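Local coordinates for PHOX (Pseudomonas fluorescens, PDB 4A9V), which hydrolyses phosphate monoesters as an alkaline phosphatase, using a complex iron-calcium cofactor held by a beta-propeller fold, at residues 153-158 and 363-368; 188-193 and 247-252; 262-267 and 318-323. One frame throughout, in Å; residues are numbered along the deposited sequence.

Interaction 1 (153-158 and 363-368). With EDO (1,2-ethanediol), chain P; EDO (1,2-ethanediol), chain H.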
ATOM      1  N   GLY A 153      -7.586   2.590  20.616  1.00  8.89           N
ATOM      2  CA  GLY A 153      -7.513   1.134  20.700  1.00  9.34           C
ATOM      3  C   GLY A 153      -6.697   0.704  21.908  1.00  7.94           C
ATOM      4  O   GLY A 153      -6.289   1.530  22.728  1.00  9.74           O
ATOM      5  N   PRO A 154      -6.440  -0.601  22.021  1.00  8.82           N
ATOM      6  CA  PRO A 154      -5.934  -1.124  23.284  1.00  9.82           C
ATOM      7  C   PRO A 154      -4.560  -0.596  23.679  1.00 10.17           C
ATOM      8  O   PRO A 154      -4.212  -0.635  24.855  1.00 12.11           O
ATOM      9  CB  PRO A 154      -5.888  -2.630  23.041  1.00 12.44           C
ATOM     10  CG  PRO A 154      -6.987  -2.864  22.061  1.00 11.97           C
ATOM     11  CD  PRO A 154      -6.939  -1.673  21.141  1.00  9.64           C
ATOM     12  N   ALA A 155      -3.746  -0.189  22.709  1.00  9.36           N
ATOM     13  CA  ALA A 155      -2.398   0.271  23.015  1.00  9.74           C
ATOM     14  C   ALA A 155      -2.339   1.766  23.313  1.00  9.57           C
ATOM     15  O   ALA A 155      -1.311   2.249  23.765  1.00 10.76           O
ATOM     16  CB  ALA A 155      -1.434  -0.090  21.891  1.00 11.00           C
ATOM     17  N   ALA A 156      -3.428   2.495  23.089  1.00 10.45           N
ATOM     18  CA  ALA A 156      -3.456   3.912  23.447  1.00 10.36           C
ATOM     19  C   ALA A 156      -3.183   4.081  24.938  1.00 10.43           C
ATOM     20  O   ALA A 156      -3.757   3.374  25.765  1.00 13.22           O
ATOM     21  CB  ALA A 156      -4.795   4.526  23.087  1.00 12.24           C
ATOM     22  N   GLY A 157      -2.264   4.977  25.275  1.00 11.46           N
ATOM     23  CA  GLY A 157      -1.968   5.275  26.670  1.00 12.73           C
ATOM     24  C   GLY A 157      -1.017   4.299  27.339  1.00 11.18           C
ATOM     25  O   GLY A 157      -0.720   4.441  28.520  1.00 13.73           O
ATOM     26  N   HIS A 158      -0.521   3.313  26.604  1.00 11.30           N
ATOM     27  CA  HIS A 158       0.410   2.345  27.181  1.00 10.92           C
ATOM     28  C   HIS A 158       1.735   2.997  27.474  1.00 11.02           C
ATOM     29  O   HIS A 158       2.157   3.911  26.764  1.00 10.61           O
ATOM     30  CB  HIS A 158       0.612   1.170  26.236  1.00 11.84           C
ATOM     31  CG  HIS A 158       1.252  -0.022  26.891  1.00 11.69           C
ATOM     32  ND1 HIS A 158       2.582  -0.223  26.888  1.00 12.35           N
ATOM     33  CD2 HIS A 158       0.695  -1.068  27.618  1.00 13.78           C
ATOM     34  CE1 HIS A 158       2.860  -1.361  27.555  1.00 12.34           C
ATOM     35  NE2 HIS A 158       1.703  -1.869  28.007  1.00 14.04           N
ATOM     36  N   ASP A 363       0.748  -7.761  28.354  1.00 12.42           N
ATOM     37  CA  ASP A 363      -0.652  -7.390  28.218  1.00 12.86           C
ATOM     38  C   ASP A 363      -0.994  -7.304  26.733  1.00 10.86           C
ATOM     39  O   ASP A 363      -0.130  -7.506  25.883  1.00 11.41           O
ATOM     40  CB  ASP A 363      -0.921  -6.054  28.920  1.00 13.78           C
ATOM     41  CG  ASP A 363       0.024  -4.956  28.470  1.00 14.83           C
ATOM     42  OD1 ASP A 363       0.376  -4.917  27.279  1.00 14.79           O
ATOM     43  OD2 ASP A 363       0.428  -4.130  29.313  1.00 19.45           O
ATOM     44  N   GLN A 364      -2.262  -7.057  26.423  1.00 11.57           N
ATOM     45  CA  GLN A 364      -2.714  -7.066  25.043  1.00 10.42           C
ATOM     46  C   GLN A 364      -2.123  -5.900  24.254  1.00 10.48           C
ATOM     47  O   GLN A 364      -1.828  -6.045  23.073  1.00 10.17           O
ATOM     48  CB  GLN A 364      -4.242  -7.038  24.984  1.00 12.20           C
ATOM     49  CG  GLN A 364      -4.807  -7.043  23.570  1.00 11.25           C
ATOM     50  CD  GLN A 364      -4.460  -8.292  22.781  1.00 11.17           C
ATOM     51  OE1 GLN A 364      -3.938  -9.267  23.319  1.00 13.89           O
ATOM     52  NE2 GLN A 364      -4.811  -8.287  21.500  1.00 11.64           N
ATOM     53  N   ALA A 365      -1.862  -4.774  24.909  1.00 10.93           N
ATOM     54  CA  ALA A 365      -1.210  -3.663  24.218  1.00 10.46           C
ATOM     55  C   ALA A 365       0.122  -4.098  23.622  1.00  9.91           C
ATOM     56  O   ALA A 365       0.439  -3.769  22.477  1.00  9.50           O
ATOM     57  CB  ALA A 365      -1.011  -2.495  25.164  1.00 10.84           C
ATOM     58  N   GLU A 366       0.914  -4.826  24.399  1.00  9.93           N
ATOM     59  CA  GLU A 366       2.207  -5.296  23.911  1.00 10.44           C
ATOM     60  C   GLU A 366       2.094  -6.301  22.772  1.00  9.23           C
ATOM     61  O   GLU A 366       2.924  -6.317  21.870  1.00  9.75           O
ATOM     62  CB  GLU A 366       3.023  -5.882  25.062  1.00 11.42           C
ATOM     63  CG  GLU A 366       3.415  -4.830  26.083  1.00 15.60           C
ATOM     64  CD  GLU A 366       4.458  -5.297  27.084  1.00 20.14           C
ATOM     65  OE1 GLU A 366       4.920  -6.457  27.007  1.00 17.69           O
ATOM     66  OE2 GLU A 366       4.895  -4.452  27.892  1.00 24.53           O
ATOM     67  N   VAL A 367       1.064  -7.139  22.810  1.00  9.33           N
ATOM     68  CA  VAL A 367       0.777  -8.040  21.704  1.00  9.11           C
ATOM     69  C   VAL A 367       0.606  -7.258  20.404  1.00  9.24           C
ATOM     70  O   VAL A 367       1.109  -7.662  19.355  1.00 10.21           O
ATOM     71  CB  VAL A 367      -0.468  -8.903  21.997  1.00  9.55           C
ATOM     72  CG1 VAL A 367      -0.820  -9.765  20.795  1.00 10.26           C
ATOM     73  CG2 VAL A 367      -0.232  -9.768  23.227  1.00 11.01           C
ATOM     74  N   LEU A 368      -0.100  -6.137  20.473  1.00  8.23           N
ATOM     75  CA  LEU A 368      -0.387  -5.341  19.281  1.00  7.91           C
ATOM     76  C   LEU A 368       0.830  -4.530  18.822  1.00  7.39           C
ATOM     77  O   LEU A 368       1.158  -4.503  17.634  1.00  7.47           O
ATOM     78  CB  LEU A 368      -1.575  -4.418  19.555  1.00  7.78           C
ATOM     79  CG  LEU A 368      -2.887  -5.153  19.839  1.00  9.16           C
ATOM     80  CD1 LEU A 368      -3.903  -4.189  20.427  1.00 10.89           C
ATOM     81  CD2 LEU A 368      -3.414  -5.827  18.587  1.00 10.00           C
TER
HETATM   82  C1  EDO P 910      -9.214   3.698  22.771  1.00 83.48           C
HETATM   83  O1  EDO P 910      -8.456   3.564  24.046  1.00135.86           O
HETATM   84  C2  EDO P 910      -9.759   2.328  22.363  1.00 28.81           C
HETATM   85  O2  EDO P 910     -10.840   1.930  23.219  1.00 28.51           O
HETATM   86  C1  EDO H 901      -9.296  -5.379  20.768  1.00 13.33           C
HETATM   87  O1  EDO H 901     -10.596  -5.696  21.304  1.00 12.33           O
HETATM   88  C2  EDO H 901      -8.260  -6.342  21.340  1.00 13.49           C
HETATM   89  O2  EDO H 901      -6.953  -6.082  20.804  1.00 13.54           O
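An N-capped helix start meets a loop of two overlapping beta turns where 363-368 packs against 153-158. Asp363 is the N-cap of the helix, and its CG takes the crowded position between backbone N and carbonyl carbon (chi1 53°), which turns the carboxylate back over the first turn. OD1 accepts the capping bond from Glu366 N at 2.9 Å, nearly along its C-O axis. OD2 is then left to receive His158 NE2, also at 2.9 Å, on its syn lone pair. The two side chains meet tip to tip; OD2 lies in the imidazole plane, yet ring and carboxylate planes stand 86° apart. The turns, type I over Gly153 to Ala156 and type II over Ala155 to His158, carry the histidine to this cap in a loop that follows strand 148-152 of the propeller. Leu160 N donates to His158 ND1 while NE2 donates to Asp363, consistent with a neutral ring carrying its proton on NE2; the two bonds set its rotation. Ala365 CB approaches the imidazole obliquely, 3.3 Å from His158 CD2. Pro154 CB touches Leu368 CD1 at 3.6 Å, the two side chains crossing at about a right angle.

Interaction 2 (188-193 and 247-252)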
ATOM      1  N   THR A 188     -15.100   6.185   5.593  1.00  7.30           N
ATOM      2  CA  THR A 188     -13.775   6.608   5.996  1.00  7.10           C
ATOM      3  C   THR A 188     -12.673   5.907   5.205  1.00  6.50           C
ATOM      4  O   THR A 188     -12.903   4.928   4.486  1.00  6.74           O
ATOM      5  CB  THR A 188     -13.537   6.422   7.502  1.00  7.75           C
ATOM      6  OG1 THR A 188     -13.541   5.027   7.812  1.00  7.86           O
ATOM      7  CG2 THR A 188     -14.591   7.166   8.330  1.00  9.14           C
ATOM      8  N   TYR A 189     -11.484   6.490   5.307  1.00  6.36           N
ATOM      9  CA  TYR A 189     -10.310   6.055   4.573  1.00  6.38           C
ATOM     10  C   TYR A 189      -9.301   5.479   5.561  1.00  6.20           C
ATOM     11  O   TYR A 189      -9.067   6.064   6.624  1.00  7.39           O
ATOM     12  CB  TYR A 189      -9.692   7.269   3.872  1.00  6.40           C
ATOM     13  CG  TYR A 189      -8.475   6.959   3.034  1.00  6.04           C
ATOM     14  CD1 TYR A 189      -8.593   6.200   1.887  1.00  5.85           C
ATOM     15  CD2 TYR A 189      -7.227   7.497   3.338  1.00  6.54           C
ATOM     16  CE1 TYR A 189      -7.500   5.939   1.084  1.00  6.39           C
ATOM     17  CE2 TYR A 189      -6.122   7.242   2.537  1.00  6.32           C
ATOM     18  CZ  TYR A 189      -6.276   6.482   1.397  1.00  6.40           C
ATOM     19  OH  TYR A 189      -5.219   6.218   0.556  1.00  7.26           O
ATOM     20  N   LEU A 190      -8.696   4.348   5.208  1.00  6.17           N
ATOM     21  CA  LEU A 190      -7.588   3.799   5.977  1.00  6.17           C
ATOM     22  C   LEU A 190      -6.294   3.986   5.205  1.00  6.19           C
ATOM     23  O   LEU A 190      -6.217   3.670   4.011  1.00  6.91           O
ATOM     24  CB  LEU A 190      -7.812   2.306   6.250  1.00  6.69           C
ATOM     25  CG  LEU A 190      -9.130   1.935   6.941  1.00  7.17           C
ATOM     26  CD1 LEU A 190      -9.206   0.435   7.190  1.00  7.53           C
ATOM     27  CD2 LEU A 190      -9.347   2.710   8.233  1.00  8.27           C
ATOM     28  N   THR A 191      -5.302   4.545   5.886  1.00  6.46           N
ATOM     29  CA  THR A 191      -3.973   4.673   5.332  1.00  6.38           C
ATOM     30  C   THR A 191      -2.991   3.857   6.171  1.00  6.25           C
ATOM     31  O   THR A 191      -3.131   3.745   7.386  1.00  7.88           O
ATOM     32  CB  THR A 191      -3.534   6.150   5.207  1.00  7.01           C
ATOM     33  OG1 THR A 191      -2.305   6.201   4.481  1.00  7.31           O
ATOM     34  CG2 THR A 191      -3.338   6.813   6.556  1.00  7.14           C
ATOM     35  N   CYS A 192      -2.020   3.249   5.504  1.00  5.49           N
ATOM     36  CA  CYS A 192      -1.192   2.211   6.093  1.00  5.98           C
ATOM     37  C   CYS A 192       0.262   2.661   6.158  1.00  6.15           C
ATOM     38  O   CYS A 192       0.861   2.980   5.133  1.00  7.08           O
ATOM     39  CB  CYS A 192      -1.291   0.958   5.236  1.00  6.50           C
ATOM     40  SG  CYS A 192      -2.901   0.168   5.356  1.00  8.53           S
ATOM     41  N   GLU A 193       0.832   2.673   7.359  1.00  6.15           N
ATOM     42  CA  GLU A 193       2.234   3.027   7.563  1.00  6.73           C
ATOM     43  C   GLU A 193       3.094   1.788   7.360  1.00  7.02           C
ATOM     44  O   GLU A 193       2.948   0.804   8.083  1.00  7.05           O
ATOM     45  CB  GLU A 193       2.423   3.587   8.979  1.00  6.69           C
ATOM     46  CG  GLU A 193       1.659   4.880   9.188  1.00  7.02           C
ATOM     47  CD  GLU A 193       1.530   5.337  10.635  1.00  6.84           C
ATOM     48  OE1 GLU A 193       1.896   4.601  11.580  1.00  7.55           O
ATOM     49  OE2 GLU A 193       1.046   6.478  10.824  1.00  7.50           O
ATOM     50  N   GLY A 247       3.765   2.685  12.355  1.00  6.45           N
ATOM     51  CA  GLY A 247       3.526   1.307  11.936  1.00  6.80           C
ATOM     52  C   GLY A 247       2.090   0.846  12.155  1.00  6.32           C
ATOM     53  O   GLY A 247       1.842  -0.348  12.344  1.00  6.61           O
ATOM     54  N   TRP A 248       1.147   1.780  12.057  1.00  6.54           N
ATOM     55  CA  TRP A 248      -0.268   1.506  12.314  1.00  6.42           C
ATOM     56  C   TRP A 248      -1.108   1.816  11.103  1.00  6.01           C
ATOM     57  O   TRP A 248      -0.667   2.493  10.164  1.00  7.16           O
ATOM     58  CB  TRP A 248      -0.744   2.355  13.492  1.00  6.63           C
ATOM     59  CG  TRP A 248       0.078   2.171  14.745  1.00  7.05           C
ATOM     60  CD1 TRP A 248       1.077   3.005  15.228  1.00  7.28           C
ATOM     61  CD2 TRP A 248      -0.015   1.077  15.713  1.00  7.22           C
ATOM     62  NE1 TRP A 248       1.600   2.510  16.401  1.00  7.14           N
ATOM     63  CE2 TRP A 248       0.960   1.364  16.752  1.00  6.97           C
ATOM     64  CE3 TRP A 248      -0.804  -0.060  15.825  1.00  7.30           C
ATOM     65  CZ2 TRP A 248       1.082   0.568  17.874  1.00  7.86           C
ATOM     66  CZ3 TRP A 248      -0.640  -0.882  16.939  1.00  7.39           C
ATOM     67  CH2 TRP A 248       0.271  -0.563  17.950  1.00  7.34           C
ATOM     68  N   VAL A 249      -2.328   1.297  11.115  1.00  6.09           N
ATOM     69  CA  VAL A 249      -3.385   1.728  10.218  1.00  6.22           C
ATOM     70  C   VAL A 249      -4.053   2.955  10.828  1.00  7.00           C
ATOM     71  O   VAL A 249      -4.392   2.971  12.009  1.00  7.80           O
ATOM     72  CB  VAL A 249      -4.412   0.605  10.020  1.00  6.38           C
ATOM     73  CG1 VAL A 249      -5.521   1.060   9.085  1.00  8.86           C
ATOM     74  CG2 VAL A 249      -3.731  -0.634   9.461  1.00  7.91           C
ATOM     75  N   VAL A 250      -4.213   3.985  10.008  1.00  6.26           N
ATOM     76  CA  VAL A 250      -4.730   5.270  10.448  1.00  6.46           C
ATOM     77  C   VAL A 250      -6.035   5.566   9.709  1.00  6.28           C
ATOM     78  O   VAL A 250      -6.108   5.445   8.489  1.00  6.81           O
ATOM     79  CB  VAL A 250      -3.703   6.385  10.157  1.00  7.22           C
ATOM     80  CG1 VAL A 250      -4.217   7.726  10.650  1.00  8.98           C
ATOM     81  CG2 VAL A 250      -2.366   6.054  10.795  1.00  8.89           C
ATOM     82  N   GLU A 251      -7.080   5.910  10.456  1.00  5.92           N
ATOM     83  CA  GLU A 251      -8.402   6.159   9.901  1.00  6.49           C
ATOM     84  C   GLU A 251      -8.648   7.666   9.779  1.00  6.57           C
ATOM     85  O   GLU A 251      -8.438   8.435  10.729  1.00  7.45           O
ATOM     86  CB  GLU A 251      -9.469   5.508  10.784  1.00  6.81           C
ATOM     87  CG  GLU A 251     -10.867   5.581  10.191  1.00  6.97           C
ATOM     88  CD  GLU A 251     -11.909   4.767  10.942  1.00  7.65           C
ATOM     89  OE1 GLU A 251     -11.613   4.278  12.054  1.00  8.27           O
ATOM     90  OE2 GLU A 251     -13.059   4.706  10.459  1.00  8.75           O
ATOM     91  N   ILE A 252      -9.055   8.067   8.578  1.00  6.56           N
ATOM     92  CA  ILE A 252      -9.282   9.458   8.197  1.00  6.92           C
ATOM     93  C   ILE A 252     -10.709   9.616   7.678  1.00  7.41           C
ATOM     94  O   ILE A 252     -11.176   8.810   6.879  1.00  7.53           O
ATOM     95  CB  ILE A 252      -8.289   9.864   7.079  1.00  7.22           C
ATOM     96  CG1 ILE A 252      -6.849   9.860   7.605  1.00  7.46           C
ATOM     97  CG2 ILE A 252      -8.646  11.215   6.469  1.00  9.01           C
ATOM     98  CD1 ILE A 252      -5.785   9.799   6.525  1.00  8.60           C
TER
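Strands 189-193 and 249-252 run antiparallel, their axes 152° apart in direction, and a regular ladder of backbone hydrogen bonds joins them. Tyr189 and Ile252 form one hydrogen-bonded pair: Tyr189 N gives to Ile252 O and Ile252 N to Tyr189 O, each at 2.8 Å. Thr191 and Val250 form the next, and at the far end Glu193 N reaches Trp248 O at 3.2 Å, from above the carbonyl plane. Between these rungs, Glu251 CA and Leu190 CA each direct a C-H at a carbonyl oxygen of the other strand, that of Tyr189 and that of Val250. Both strands are inner members of a mixed sheet in the propeller, between 178-183 and 262-264; the face bearing Cys192 and Val249 looks toward His272, and the Cys192 side chain lies about 8 Å from the mu-oxo-diiron group. Each end of the pair carries a buried glutamate. Glu193, extended beyond CG, brings OE1 to Trp248 N at 3.0 Å and, by a weak bent bond, to Gly247 N at 2.8 Å, while OE2 takes Thr175 OG1 and a salt bridge from Lys263. An alanine at Glu193 would remove this carboxylate, and would probably leave the two backbone N-H groups without this acceptor and Lys263 without its salt bridge. At the opposite end, Thr188 OG1 donates to the anti lone pair of Glu251 OE2 at 2.7 Å; that oxygen also accepts from Trp186 NE1, and OE1 pairs with Arg264 NE. On the face of Tyr189, Thr191, Val250 and Ile252, Thr191 OG1, anti to its backbone N (chi1 -172°), bonds Asn88 and Asn178, which turns CG2 against Val250 CB at 3.6 Å.

Interaction 3 (262-267 and 318-323). With EDO (1,2-ethanediol), chain H; EDO (1,2-ethanediol), chain M.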
ATOM      1  N   VAL A 262      -6.978   9.018  13.331  1.00  7.29           N
ATOM      2  CA  VAL A 262      -6.830   8.134  14.481  1.00  8.27           C
ATOM      3  C   VAL A 262      -6.031   6.891  14.101  1.00  7.07           C
ATOM      4  O   VAL A 262      -6.420   6.141  13.203  1.00  7.47           O
ATOM      5  CB  VAL A 262      -8.199   7.678  15.014  1.00  9.24           C
ATOM      6  CG1 VAL A 262      -8.013   6.836  16.267  1.00 10.61           C
ATOM      7  CG2 VAL A 262      -9.103   8.869  15.294  1.00 11.74           C
ATOM      8  N   LYS A 263      -4.951   6.639  14.836  1.00  6.56           N
ATOM      9  CA  LYS A 263      -4.195   5.395  14.696  1.00  6.77           C
ATOM     10  C   LYS A 263      -4.916   4.272  15.427  1.00  6.71           C
ATOM     11  O   LYS A 263      -5.172   4.358  16.630  1.00  8.08           O
ATOM     12  CB  LYS A 263      -2.772   5.566  15.216  1.00  7.21           C
ATOM     13  CG  LYS A 263      -2.055   6.749  14.578  1.00  7.57           C
ATOM     14  CD  LYS A 263      -0.571   6.511  14.349  1.00  7.94           C
ATOM     15  CE  LYS A 263       0.060   7.711  13.665  1.00  7.30           C
ATOM     16  NZ  LYS A 263       1.485   7.489  13.294  1.00  8.12           N
ATOM     17  N   ARG A 264      -5.280   3.233  14.684  1.00  6.23           N
ATOM     18  CA  ARG A 264      -6.159   2.182  15.185  1.00  6.60           C
ATOM     19  C   ARG A 264      -5.313   0.993  15.661  1.00  6.54           C
ATOM     20  O   ARG A 264      -5.014   0.073  14.900  1.00  6.73           O
ATOM     21  CB  ARG A 264      -7.146   1.757  14.095  1.00  7.06           C
ATOM     22  CG  ARG A 264      -8.110   2.861  13.693  1.00  7.07           C
ATOM     23  CD  ARG A 264      -9.039   3.252  14.833  1.00  8.07           C
ATOM     24  NE  ARG A 264     -10.033   4.235  14.415  1.00  7.89           N
ATOM     25  CZ  ARG A 264     -10.880   4.844  15.238  1.00  8.78           C
ATOM     26  NH1 ARG A 264     -10.908   4.524  16.525  1.00 10.02           N
ATOM     27  NH2 ARG A 264     -11.702   5.764  14.771  1.00  9.87           N
ATOM     28  N   THR A 265      -4.911   1.020  16.927  1.00  6.26           N
ATOM     29  CA  THR A 265      -3.948   0.046  17.422  1.00  6.68           C
ATOM     30  C   THR A 265      -4.484  -1.391  17.494  1.00  6.97           C
ATOM     31  O   THR A 265      -3.690  -2.330  17.518  1.00  7.22           O
ATOM     32  CB  THR A 265      -3.307   0.452  18.766  1.00  7.97           C
ATOM     33  OG1 THR A 265      -4.296   0.482  19.806  1.00  8.02           O
ATOM     34  CG2 THR A 265      -2.613   1.805  18.651  1.00  7.96           C
ATOM     35  N   ALA A 266      -5.803  -1.580  17.491  1.00  6.81           N
ATOM     36  CA  ALA A 266      -6.349  -2.935  17.483  1.00  7.10           C
ATOM     37  C   ALA A 266      -5.960  -3.715  16.230  1.00  7.16           C
ATOM     38  O   ALA A 266      -6.031  -4.941  16.223  1.00  7.72           O
ATOM     39  CB  ALA A 266      -7.862  -2.921  17.643  1.00  7.59           C
ATOM     40  N   LEU A 267      -5.576  -3.017  15.165  1.00  6.56           N
ATOM     41  CA  LEU A 267      -5.213  -3.667  13.908  1.00  6.66           C
ATOM     42  C   LEU A 267      -3.727  -4.035  13.847  1.00  6.81           C
ATOM     43  O   LEU A 267      -3.288  -4.667  12.888  1.00  7.76           O
ATOM     44  CB  LEU A 267      -5.608  -2.794  12.708  1.00  7.00           C
ATOM     45  CG  LEU A 267      -7.067  -2.890  12.252  1.00  6.91           C
ATOM     46  CD1 LEU A 267      -8.057  -2.500  13.346  1.00  7.77           C
ATOM     47  CD2 LEU A 267      -7.282  -2.034  11.011  1.00  8.14           C
ATOM     48  N   ILE A 318     -15.521   1.356  15.791  1.00  7.68           N
ATOM     49  CA  ILE A 318     -15.643  -0.036  15.380  1.00  7.52           C
ATOM     50  C   ILE A 318     -14.267  -0.712  15.267  1.00  6.75           C
ATOM     51  O   ILE A 318     -14.116  -1.882  15.613  1.00  8.24           O
ATOM     52  CB  ILE A 318     -16.467  -0.187  14.081  1.00  7.54           C
ATOM     53  CG1 ILE A 318     -16.846  -1.649  13.850  1.00  8.19           C
ATOM     54  CG2 ILE A 318     -15.751   0.401  12.873  1.00  7.61           C
ATOM     55  CD1 ILE A 318     -17.781  -1.857  12.677  1.00  9.23           C
ATOM     56  N   LEU A 319     -13.254   0.028  14.825  1.00  6.89           N
ATOM     57  CA  LEU A 319     -11.926  -0.550  14.649  1.00  7.16           C
ATOM     58  C   LEU A 319     -11.079  -0.527  15.919  1.00  7.27           C
ATOM     59  O   LEU A 319      -9.909  -0.902  15.876  1.00  8.39           O
ATOM     60  CB  LEU A 319     -11.183   0.146  13.510  1.00  7.58           C
ATOM     61  CG  LEU A 319     -11.839   0.041  12.127  1.00  7.74           C
ATOM     62  CD1 LEU A 319     -10.973   0.731  11.083  1.00  8.92           C
ATOM     63  CD2 LEU A 319     -12.115  -1.407  11.747  1.00  8.29           C
ATOM     64  N   ASP A 320     -11.691  -0.185  17.058  1.00  7.59           N
ATOM     65  CA  ASP A 320     -11.000  -0.233  18.345  1.00  7.73           C
ATOM     66  C   ASP A 320     -11.221  -1.531  19.117  1.00  7.73           C
ATOM     67  O   ASP A 320     -10.572  -1.744  20.145  1.00  8.85           O
ATOM     68  CB  ASP A 320     -11.407   0.944  19.235  1.00  8.66           C
ATOM     69  CG  ASP A 320     -10.778   2.258  18.807  1.00  9.47           C
ATOM     70  OD1 ASP A 320      -9.797   2.264  18.029  1.00 10.19           O
ATOM     71  OD2 ASP A 320     -11.233   3.293  19.332  1.00 11.47           O
ATOM     72  N   HIS A 321     -12.148  -2.368  18.660  1.00  8.00           N
ATOM     73  CA  HIS A 321     -12.536  -3.559  19.410  1.00  8.57           C
ATOM     74  C   HIS A 321     -12.697  -4.688  18.447  1.00  7.72           C
ATOM     75  O   HIS A 321     -13.349  -4.542  17.416  1.00  8.16           O
ATOM     76  CB  HIS A 321     -13.854  -3.324  20.149  1.00  9.32           C
ATOM     77  CG  HIS A 321     -13.857  -2.093  21.011  1.00 10.80           C
ATOM     78  ND1 HIS A 321     -13.226  -2.042  22.199  1.00 12.13           N
ATOM     79  CD2 HIS A 321     -14.342  -0.814  20.765  1.00 11.77           C
ATOM     80  CE1 HIS A 321     -13.340  -0.803  22.709  1.00 13.75           C
ATOM     81  NE2 HIS A 321     -14.008  -0.047  21.823  1.00 14.48           N
ATOM     82  N   GLY A 322     -12.125  -5.836  18.791  1.00  8.99           N
ATOM     83  CA  GLY A 322     -12.192  -7.014  17.944  1.00  9.21           C
ATOM     84  C   GLY A 322     -10.991  -7.899  18.161  1.00  9.46           C
ATOM     85  O   GLY A 322     -10.464  -7.975  19.268  1.00 11.73           O
ATOM     86  N   THR A 323     -10.705  -8.717  17.159  1.00  8.75           N
ATOM     87  CA  THR A 323      -9.678  -9.736  17.262  1.00  8.42           C
ATOM     88  C   THR A 323      -8.768  -9.673  16.042  1.00  7.64           C
ATOM     89  O   THR A 323      -9.246  -9.654  14.909  1.00  8.30           O
ATOM     90  CB  THR A 323     -10.291 -11.143  17.348  1.00  9.92           C
ATOM     91  OG1 THR A 323     -11.323 -11.157  18.343  1.00 11.95           O
ATOM     92  CG2 THR A 323      -9.232 -12.165  17.704  1.00 10.43           C
TER
HETATM   93  C1  EDO H 901      -9.296  -5.379  20.768  1.00 13.33           C
HETATM   94  O1  EDO H 901     -10.596  -5.696  21.304  1.00 12.33           O
HETATM   95  C2  EDO H 901      -8.260  -6.342  21.340  1.00 13.49           C
HETATM   96  O2  EDO H 901      -6.953  -6.082  20.804  1.00 13.54           O
HETATM   97  C1  EDO M 907     -11.805   9.008  11.338  1.00 41.06           C
HETATM   98  O1  EDO M 907     -13.221   9.082  11.140  1.00 65.33           O
HETATM   99  C2  EDO M 907     -11.506   7.993  12.436  1.00 30.17           C
HETATM  100  O2  EDO M 907     -12.736   7.608  13.063  1.00112.73           O
HETATM  101  O   HOH W   1      -7.894   0.462  17.163  1.00  8.42           O
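Where inner strand 262-264 of the propeller's mixed sheet ends, it and the turn after it meet the 3-10 segment 318-320, which leads into strand 322-329 of the neighbouring sheet. Arg264 CG is anti to the carbonyl carbon, and the chain bends at chi2 (-65°) and then runs straight, so that its CD passes across Leu319 CB and its guanidinium arrives beside Asp320. NH1 bonds to OD1 in a salt bridge of 2.9 Å; OD1 lies close to the guanidinium plane, whereas NH1 meets OD1 from above the carboxylate plane, 47° out of it. Val262 CG1 sits 3.6 Å above one face of the guanidinium, over its centre. NE makes a second salt bridge, to Glu251, and Asp320 OD2 accepts from Ser152 OG, so both charged groups are held on more than one side. Leu267 CG is anti to its carbonyl carbon; the second torsion, chi2 60°, brings CD1 to within 4.1 Å of Leu319 CB. Ala266 CB rests on Leu319 O at 3.4 Å, and Phe301 packs against Ala266, Leu267 and Leu319. One water accepts from Ala266 N at 2.9 Å and donates both to Leu319 O and, at 2.8 Å, to Asp320 OD1.

Overall arrangement
From the N terminus, 153-158 opens first, and its partner 363-368 comes last, so interaction 1 closes a loop of 204 residues that encloses the other two contacts. Within it, interaction 2 closes when 247-252 returns to 188-193, and only afterwards does 262-267 open interaction 3, which closes at 318-323; these two follow in series. Strands 249-252 and 262-264 are sheet neighbours, joining interactions 2 and 3 through the backbone of Val249 and Arg264. A hydrogen bond between Ala155 N and Thr265 OG1 links interaction 3 to interaction 1. Interaction 2 lies within the mixed sheet, interaction 3 ties it to the 3-10 segment before strand 322-329, and interaction 1 to helix 364-369.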